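PDB 3PZF: serine protease inhibitor 2, which inhibits the serine proteases CLIPB9, CLIPB10 and CLIPB4 and thereby holds back melanization in the mosquito hemolymph. Local coordinates for residues A[191-203]-A[211-223]. Sequence-based numbering, arbitrary orientation.
Sequences YPFPEVANNVKPF and TNAQYMEQNGQFY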
loop_
_atom_site.group_PDB
_atom_site.type_symbol
_atom_site.label_atom_id
_atom_site.label_comp_id
_atom_site.label_asym_id
_atom_site.label_seq_id
_atom_site.Cartn_x
_atom_site.Cartn_y
_atom_site.Cartn_z
ATOM N N TYR A 191 -1.590 -16.629 14.669
ATOM C CA TYR A 191 -0.609 -17.561 15.247
ATOM C C TYR A 191 0.648 -16.762 15.634
ATOM O O TYR A 191 1.539 -16.566 14.831
ATOM C CB TYR A 191 -0.263 -18.660 14.250
ATOM C CG TYR A 191 -1.491 -19.457 13.838
ATOM C CD1 TYR A 191 -2.117 -20.295 14.753
ATOM C CD2 TYR A 191 -2.046 -19.313 12.576
ATOM C CE1 TYR A 191 -3.251 -21.011 14.408
ATOM C CE2 TYR A 191 -3.192 -20.033 12.220
ATOM C CZ TYR A 191 -3.776 -20.874 13.142
ATOM O OH TYR A 191 -4.908 -21.570 12.801
ATOM N N PRO A 192 0.693 -16.277 16.869
ATOM C CA PRO A 192 1.834 -15.404 17.212
ATOM C C PRO A 192 3.107 -16.237 17.384
ATOM O O PRO A 192 3.012 -17.429 17.725
ATOM C CB PRO A 192 1.428 -14.800 18.560
ATOM C CG PRO A 192 0.400 -15.751 19.126
ATOM C CD PRO A 192 -0.329 -16.320 17.929
ATOM N N PHE A 193 4.263 -15.624 17.147
ATOM C CA PHE A 193 5.551 -16.281 17.438
ATOM C C PHE A 193 5.892 -16.297 18.908
ATOM O O PHE A 193 5.596 -15.341 19.635
ATOM C CB PHE A 193 6.666 -15.533 16.714
ATOM C CG PHE A 193 6.552 -15.593 15.213
ATOM C CD1 PHE A 193 7.339 -16.488 14.491
ATOM C CD2 PHE A 193 5.654 -14.788 14.529
ATOM C CE1 PHE A 193 7.270 -16.544 13.121
ATOM C CE2 PHE A 193 5.571 -14.839 13.146
ATOM C CZ PHE A 193 6.370 -15.745 12.436
ATOM N N PRO A 194 6.569 -17.365 19.365
ATOM C CA PRO A 194 7.135 -17.315 20.715
ATOM C C PRO A 194 8.095 -16.125 20.813
ATOM O O PRO A 194 8.755 -15.799 19.827
ATOM C CB PRO A 194 7.916 -18.626 20.823
ATOM C CG PRO A 194 7.400 -19.501 19.747
ATOM C CD PRO A 194 6.908 -18.613 18.654
ATOM N N GLU A 195 8.150 -15.465 21.961
ATOM C CA GLU A 195 9.085 -14.360 22.143
ATOM C C GLU A 195 10.413 -14.901 22.686
ATOM O O GLU A 195 10.433 -15.582 23.707
ATOM C CB GLU A 195 8.499 -13.314 23.102
ATOM C CG GLU A 195 7.351 -12.501 22.504
ATOM C CD GLU A 195 6.607 -11.652 23.532
ATOM O OE1 GLU A 195 5.992 -10.641 23.128
ATOM O OE2 GLU A 195 6.623 -11.999 24.734
ATOM N N VAL A 196 11.501 -14.604 21.975
ATOM C CA VAL A 196 12.853 -14.983 22.397
ATOM C C VAL A 196 13.673 -13.716 22.592
ATOM O O VAL A 196 13.716 -12.863 21.702
ATOM C CB VAL A 196 13.540 -15.871 21.338
ATOM C CG1 VAL A 196 15.038 -15.970 21.592
ATOM C CG2 VAL A 196 12.896 -17.270 21.311
ATOM N N ALA A 197 14.317 -13.595 23.749
ATOM C CA ALA A 197 15.014 -12.352 24.120
ATOM C C ALA A 197 16.130 -12.027 23.127
ATOM O O ALA A 197 16.259 -10.907 22.646
ATOM C CB ALA A 197 15.588 -12.472 25.532
ATOM N N ASN A 198 16.942 -13.031 22.830
ATOM C CA ASN A 198 18.144 -12.830 22.044
ATOM C C ASN A 198 18.132 -13.748 20.857
ATOM O O ASN A 198 18.313 -14.957 21.018
ATOM C CB ASN A 198 19.367 -13.112 22.905
ATOM C CG ASN A 198 19.530 -12.093 23.973
ATOM O OD1 ASN A 198 19.826 -10.943 23.669
ATOM N ND2 ASN A 198 19.301 -12.476 25.231
ATOM N N ASN A 199 17.895 -13.177 19.674
ATOM C CA ASN A 199 17.825 -13.992 18.479
ATOM C C ASN A 199 18.361 -13.271 17.260
ATOM O O ASN A 199 17.775 -13.342 16.186
ATOM C CB ASN A 199 16.379 -14.434 18.205
ATOM C CG ASN A 199 16.317 -15.779 17.489
ATOM O OD1 ASN A 199 17.280 -16.550 17.517
ATOM N ND2 ASN A 199 15.180 -16.069 16.856
ATOM N N VAL A 200 19.491 -12.597 17.418
ATOM C CA VAL A 200 20.143 -11.960 16.295
ATOM C C VAL A 200 20.823 -12.994 15.415
ATOM O O VAL A 200 21.449 -13.917 15.910
ATOM C CB VAL A 200 21.202 -10.945 16.802
ATOM C CG1 VAL A 200 22.231 -10.627 15.697
ATOM C CG2 VAL A 200 20.503 -9.680 17.258
ATOM N N LYS A 201 20.703 -12.841 14.104
ATOM C CA LYS A 201 21.440 -13.705 13.177
ATOM C C LYS A 201 21.812 -12.852 12.002
ATOM O O LYS A 201 21.238 -11.788 11.837
ATOM C CB LYS A 201 20.555 -14.855 12.650
ATOM C CG LYS A 201 19.701 -15.604 13.666
ATOM C CD LYS A 201 18.713 -16.540 12.879
ATOM C CE LYS A 201 17.682 -17.222 13.761
ATOM N NZ LYS A 201 18.276 -18.253 14.663
ATOM N N PRO A 202 22.733 -13.322 11.150
ATOM C CA PRO A 202 23.042 -12.592 9.908
ATOM C C PRO A 202 21.842 -12.480 8.962
ATOM O O PRO A 202 20.893 -13.310 9.006
ATOM C CB PRO A 202 24.114 -13.458 9.253
ATOM C CG PRO A 202 24.763 -14.179 10.418
ATOM C CD PRO A 202 23.617 -14.484 11.330
ATOM N N PHE A 203 21.888 -11.456 8.108
ATOM C CA PHE A 203 20.890 -11.256 7.041
ATOM C C PHE A 203 21.695 -10.999 5.777
ATOM O O PHE A 203 22.637 -10.206 5.798
ATOM C CB PHE A 203 19.985 -10.053 7.323
ATOM C CG PHE A 203 18.951 -9.813 6.251
ATOM C CD1 PHE A 203 17.723 -10.464 6.305
ATOM C CD2 PHE A 203 19.221 -8.968 5.174
ATOM C CE1 PHE A 203 16.757 -10.273 5.313
ATOM C CE2 PHE A 203 18.264 -8.765 4.180
ATOM C CZ PHE A 203 17.025 -9.430 4.252
ATOM N N THR A 211 24.434 -8.167 6.765
ATOM C CA THR A 211 24.087 -7.345 7.912
ATOM C C THR A 211 23.585 -8.302 9.008
ATOM O O THR A 211 23.787 -9.508 8.906
ATOM C CB THR A 211 23.031 -6.319 7.536
ATOM O OG1 THR A 211 21.932 -6.969 6.863
ATOM C CG2 THR A 211 23.638 -5.276 6.607
ATOM N N ASN A 212 23.002 -7.770 10.073
ATOM C CA ASN A 212 22.396 -8.611 11.097
ATOM C C ASN A 212 20.962 -8.191 11.311
ATOM O O ASN A 212 20.624 -7.059 11.032
ATOM C CB ASN A 212 23.174 -8.473 12.416
ATOM C CG ASN A 212 24.568 -9.033 12.312
ATOM O OD1 ASN A 212 24.736 -10.235 12.172
ATOM N ND2 ASN A 212 25.574 -8.162 12.374
ATOM N N ALA A 213 20.129 -9.111 11.788
ATOM C CA ALA A 213 18.740 -8.810 12.074
ATOM C C ALA A 213 18.275 -9.530 13.331
ATOM O O ALA A 213 18.918 -10.475 13.765
ATOM C CB ALA A 213 17.858 -9.224 10.881
ATOM N N GLN A 214 17.144 -9.103 13.898
ATOM C CA GLN A 214 16.536 -9.812 15.026
ATOM C C GLN A 214 15.430 -10.678 14.481
ATOM O O GLN A 214 14.560 -10.177 13.796
ATOM C CB GLN A 214 15.899 -8.830 15.999
ATOM C CG GLN A 214 16.901 -7.900 16.662
ATOM C CD GLN A 214 16.292 -7.237 17.873
ATOM O OE1 GLN A 214 16.108 -7.873 18.913
ATOM N NE2 GLN A 214 15.927 -5.979 17.732
ATOM N N TYR A 215 15.431 -11.963 14.818
ATOM C CA TYR A 215 14.506 -12.888 14.159
ATOM C C TYR A 215 13.470 -13.467 15.121
ATOM O O TYR A 215 13.648 -13.450 16.337
ATOM C CB TYR A 215 15.296 -14.027 13.528
ATOM C CG TYR A 215 16.062 -13.655 12.261
ATOM C CD1 TYR A 215 15.507 -13.881 10.995
ATOM C CD2 TYR A 215 17.362 -13.105 12.345
ATOM C CE1 TYR A 215 16.207 -13.580 9.831
ATOM C CE2 TYR A 215 18.079 -12.800 11.199
ATOM C CZ TYR A 215 17.510 -13.052 9.949
ATOM O OH TYR A 215 18.221 -12.735 8.813
ATOM N N MET A 216 12.379 -13.968 14.559
ATOM C CA MET A 216 11.374 -14.699 15.323
ATOM C C MET A 216 11.101 -15.986 14.560
ATOM O O MET A 216 11.229 -16.002 13.345
ATOM C CB MET A 216 10.089 -13.885 15.459
ATOM C CG MET A 216 9.608 -13.303 14.175
ATOM S SD MET A 216 8.288 -12.108 14.555
ATOM C CE MET A 216 7.773 -11.721 12.912
ATOM N N GLU A 217 10.798 -17.063 15.283
ATOM C CA GLU A 217 10.700 -18.414 14.703
ATOM C C GLU A 217 9.529 -19.134 15.319
ATOM O O GLU A 217 9.323 -19.037 16.531
ATOM C CB GLU A 217 11.973 -19.215 15.031
ATOM C CG GLU A 217 13.240 -18.541 14.568
ATOM C CD GLU A 217 14.495 -19.262 15.048
ATOM O OE1 GLU A 217 14.563 -20.513 14.942
ATOM O OE2 GLU A 217 15.400 -18.567 15.547
ATOM N N GLN A 218 8.744 -19.836 14.495
ATOM C CA GLN A 218 7.777 -20.782 15.046
ATOM C C GLN A 218 7.537 -21.955 14.121
ATOM O O GLN A 218 7.887 -21.896 12.947
ATOM C CB GLN A 218 6.425 -20.091 15.282
ATOM C CG GLN A 218 5.662 -19.760 14.008
ATOM C CD GLN A 218 4.297 -19.209 14.368
ATOM O OE1 GLN A 218 3.470 -19.942 14.867
ATOM N NE2 GLN A 218 4.106 -17.907 14.222
ATOM N N ASN A 219 6.913 -23.002 14.667
ATOM C CA ASN A 219 6.337 -24.090 13.880
ATOM C C ASN A 219 4.836 -23.891 13.825
ATOM O O ASN A 219 4.199 -23.689 14.859
ATOM C CB ASN A 219 6.573 -25.425 14.574
ATOM C CG ASN A 219 8.021 -25.782 14.642
ATOM O OD1 ASN A 219 8.662 -25.929 13.600
ATOM N ND2 ASN A 219 8.558 -25.934 15.865
ATOM N N GLY A 220 4.254 -23.979 12.638
ATOM C CA GLY A 220 2.810 -23.913 12.554
ATOM C C GLY A 220 2.259 -24.504 11.282
ATOM O O GLY A 220 2.995 -24.999 10.439
ATOM N N GLN A 221 0.938 -24.462 11.173
ATOM C CA GLN A 221 0.238 -24.902 9.974
ATOM C C GLN A 221 -0.117 -23.659 9.182
ATOM O O GLN A 221 -0.918 -22.836 9.644
ATOM C CB GLN A 221 -1.038 -25.639 10.368
ATOM C CG GLN A 221 -0.795 -26.831 11.299
ATOM C CD GLN A 221 -0.335 -28.097 10.572
ATOM O OE1 GLN A 221 -0.238 -29.169 11.180
ATOM N NE2 GLN A 221 -0.058 -27.983 9.274
ATOM N N PHE A 222 0.486 -23.498 8.006
ATOM C CA PHE A 222 0.253 -22.300 7.193
ATOM C C PHE A 222 0.127 -22.662 5.714
ATOM O O PHE A 222 0.768 -23.578 5.239
ATOM C CB PHE A 222 1.417 -21.317 7.311
ATOM C CG PHE A 222 1.760 -20.929 8.733
ATOM C CD1 PHE A 222 0.981 -19.980 9.409
ATOM C CD2 PHE A 222 2.862 -21.481 9.377
ATOM C CE1 PHE A 222 1.288 -19.611 10.725
ATOM C CE2 PHE A 222 3.171 -21.131 10.684
ATOM C CZ PHE A 222 2.393 -20.185 11.355
ATOM N N TYR A 223 -0.655 -21.891 4.978
ATOM C CA TYR A 223 -0.621 -21.990 3.522
ATOM C C TYR A 223 0.770 -21.621 3.037
ATOM O O TYR A 223 1.341 -20.582 3.424
ATOM C CB TYR A 223 -1.680 -21.107 2.877
ATOM C CG TYR A 223 -3.072 -21.679 2.988
ATOM C CD1 TYR A 223 -3.613 -22.419 1.946
ATOM C CD2 TYR A 223 -3.841 -21.487 4.129
ATOM C CE1 TYR A 223 -4.883 -22.950 2.033
ATOM C CE2 TYR A 223 -5.121 -22.016 4.226
ATOM C CZ TYR A 223 -5.623 -22.759 3.177
ATOM O OH TYR A 223 -6.892 -23.273 3.249
HETATM O O HOH W 1 1.228 -19.836 17.177
HETATM O O HOH W 2 10.676 -16.270 18.059
HETATM O O HOH W 3 11.582 -13.700 19.032
HETATM O O HOH W 4 14.071 -11.594 18.584
HETATM O O HOH W 5 16.732 -10.718 18.960
HETATM O O HOH W 6 17.318 -21.141 14.936
#
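Phe193 is the tightly packed piece: its ring is sandwiched between the amide of Gln218 and the thioether of Met216. Gln218 NE2 sits 3.3 Å above the ring plane, over its centre, with the amide plane steeply inclined to the ring. On the opposite face Met216 makes a Met-aromatic contact, SD lying 4.1 Å from the ring centroid. With CG set between its backbone N and carbonyl carbon (chi1 72°), Gln218 reaches across to the backbone at Tyr191, and a nearly straight bond from NE2 to Tyr191 O (3.0 Å, 171°) holds the amide over the ring.

At the other end, 200-203 pairs with 211-214 as an antiparallel hairpin. From this hairpin the aliphatic chain of Lys201 lies over one face of the Tyr215 ring, CD 4.1 Å from the ring centroid, while Tyr215 OH donates to Pro202 O (2.7 Å). Beyond the ring Lys201 bends at its last torsion (chi4 -69°), and its NZ meets Glu217 OE2 from above the carboxylate plane in a 3.0 Å salt bridge. The same oxygen takes a 2.8 Å bond from Asn199 ND2 on its anti side, so two donors grip it.

Between these ends the loop 195-198 swings away from the strand, and waters link the two segments on this solvent side, one joining Pro194 O to Glu217 N. The hairpin belongs to sheet C of the serpin fold, where strand 211-227 is also bonded through its backbone to strand 277-295, as at Met216 with Leu285, while Phe193 and Phe222 both rest on Leu237 of strand 232-238.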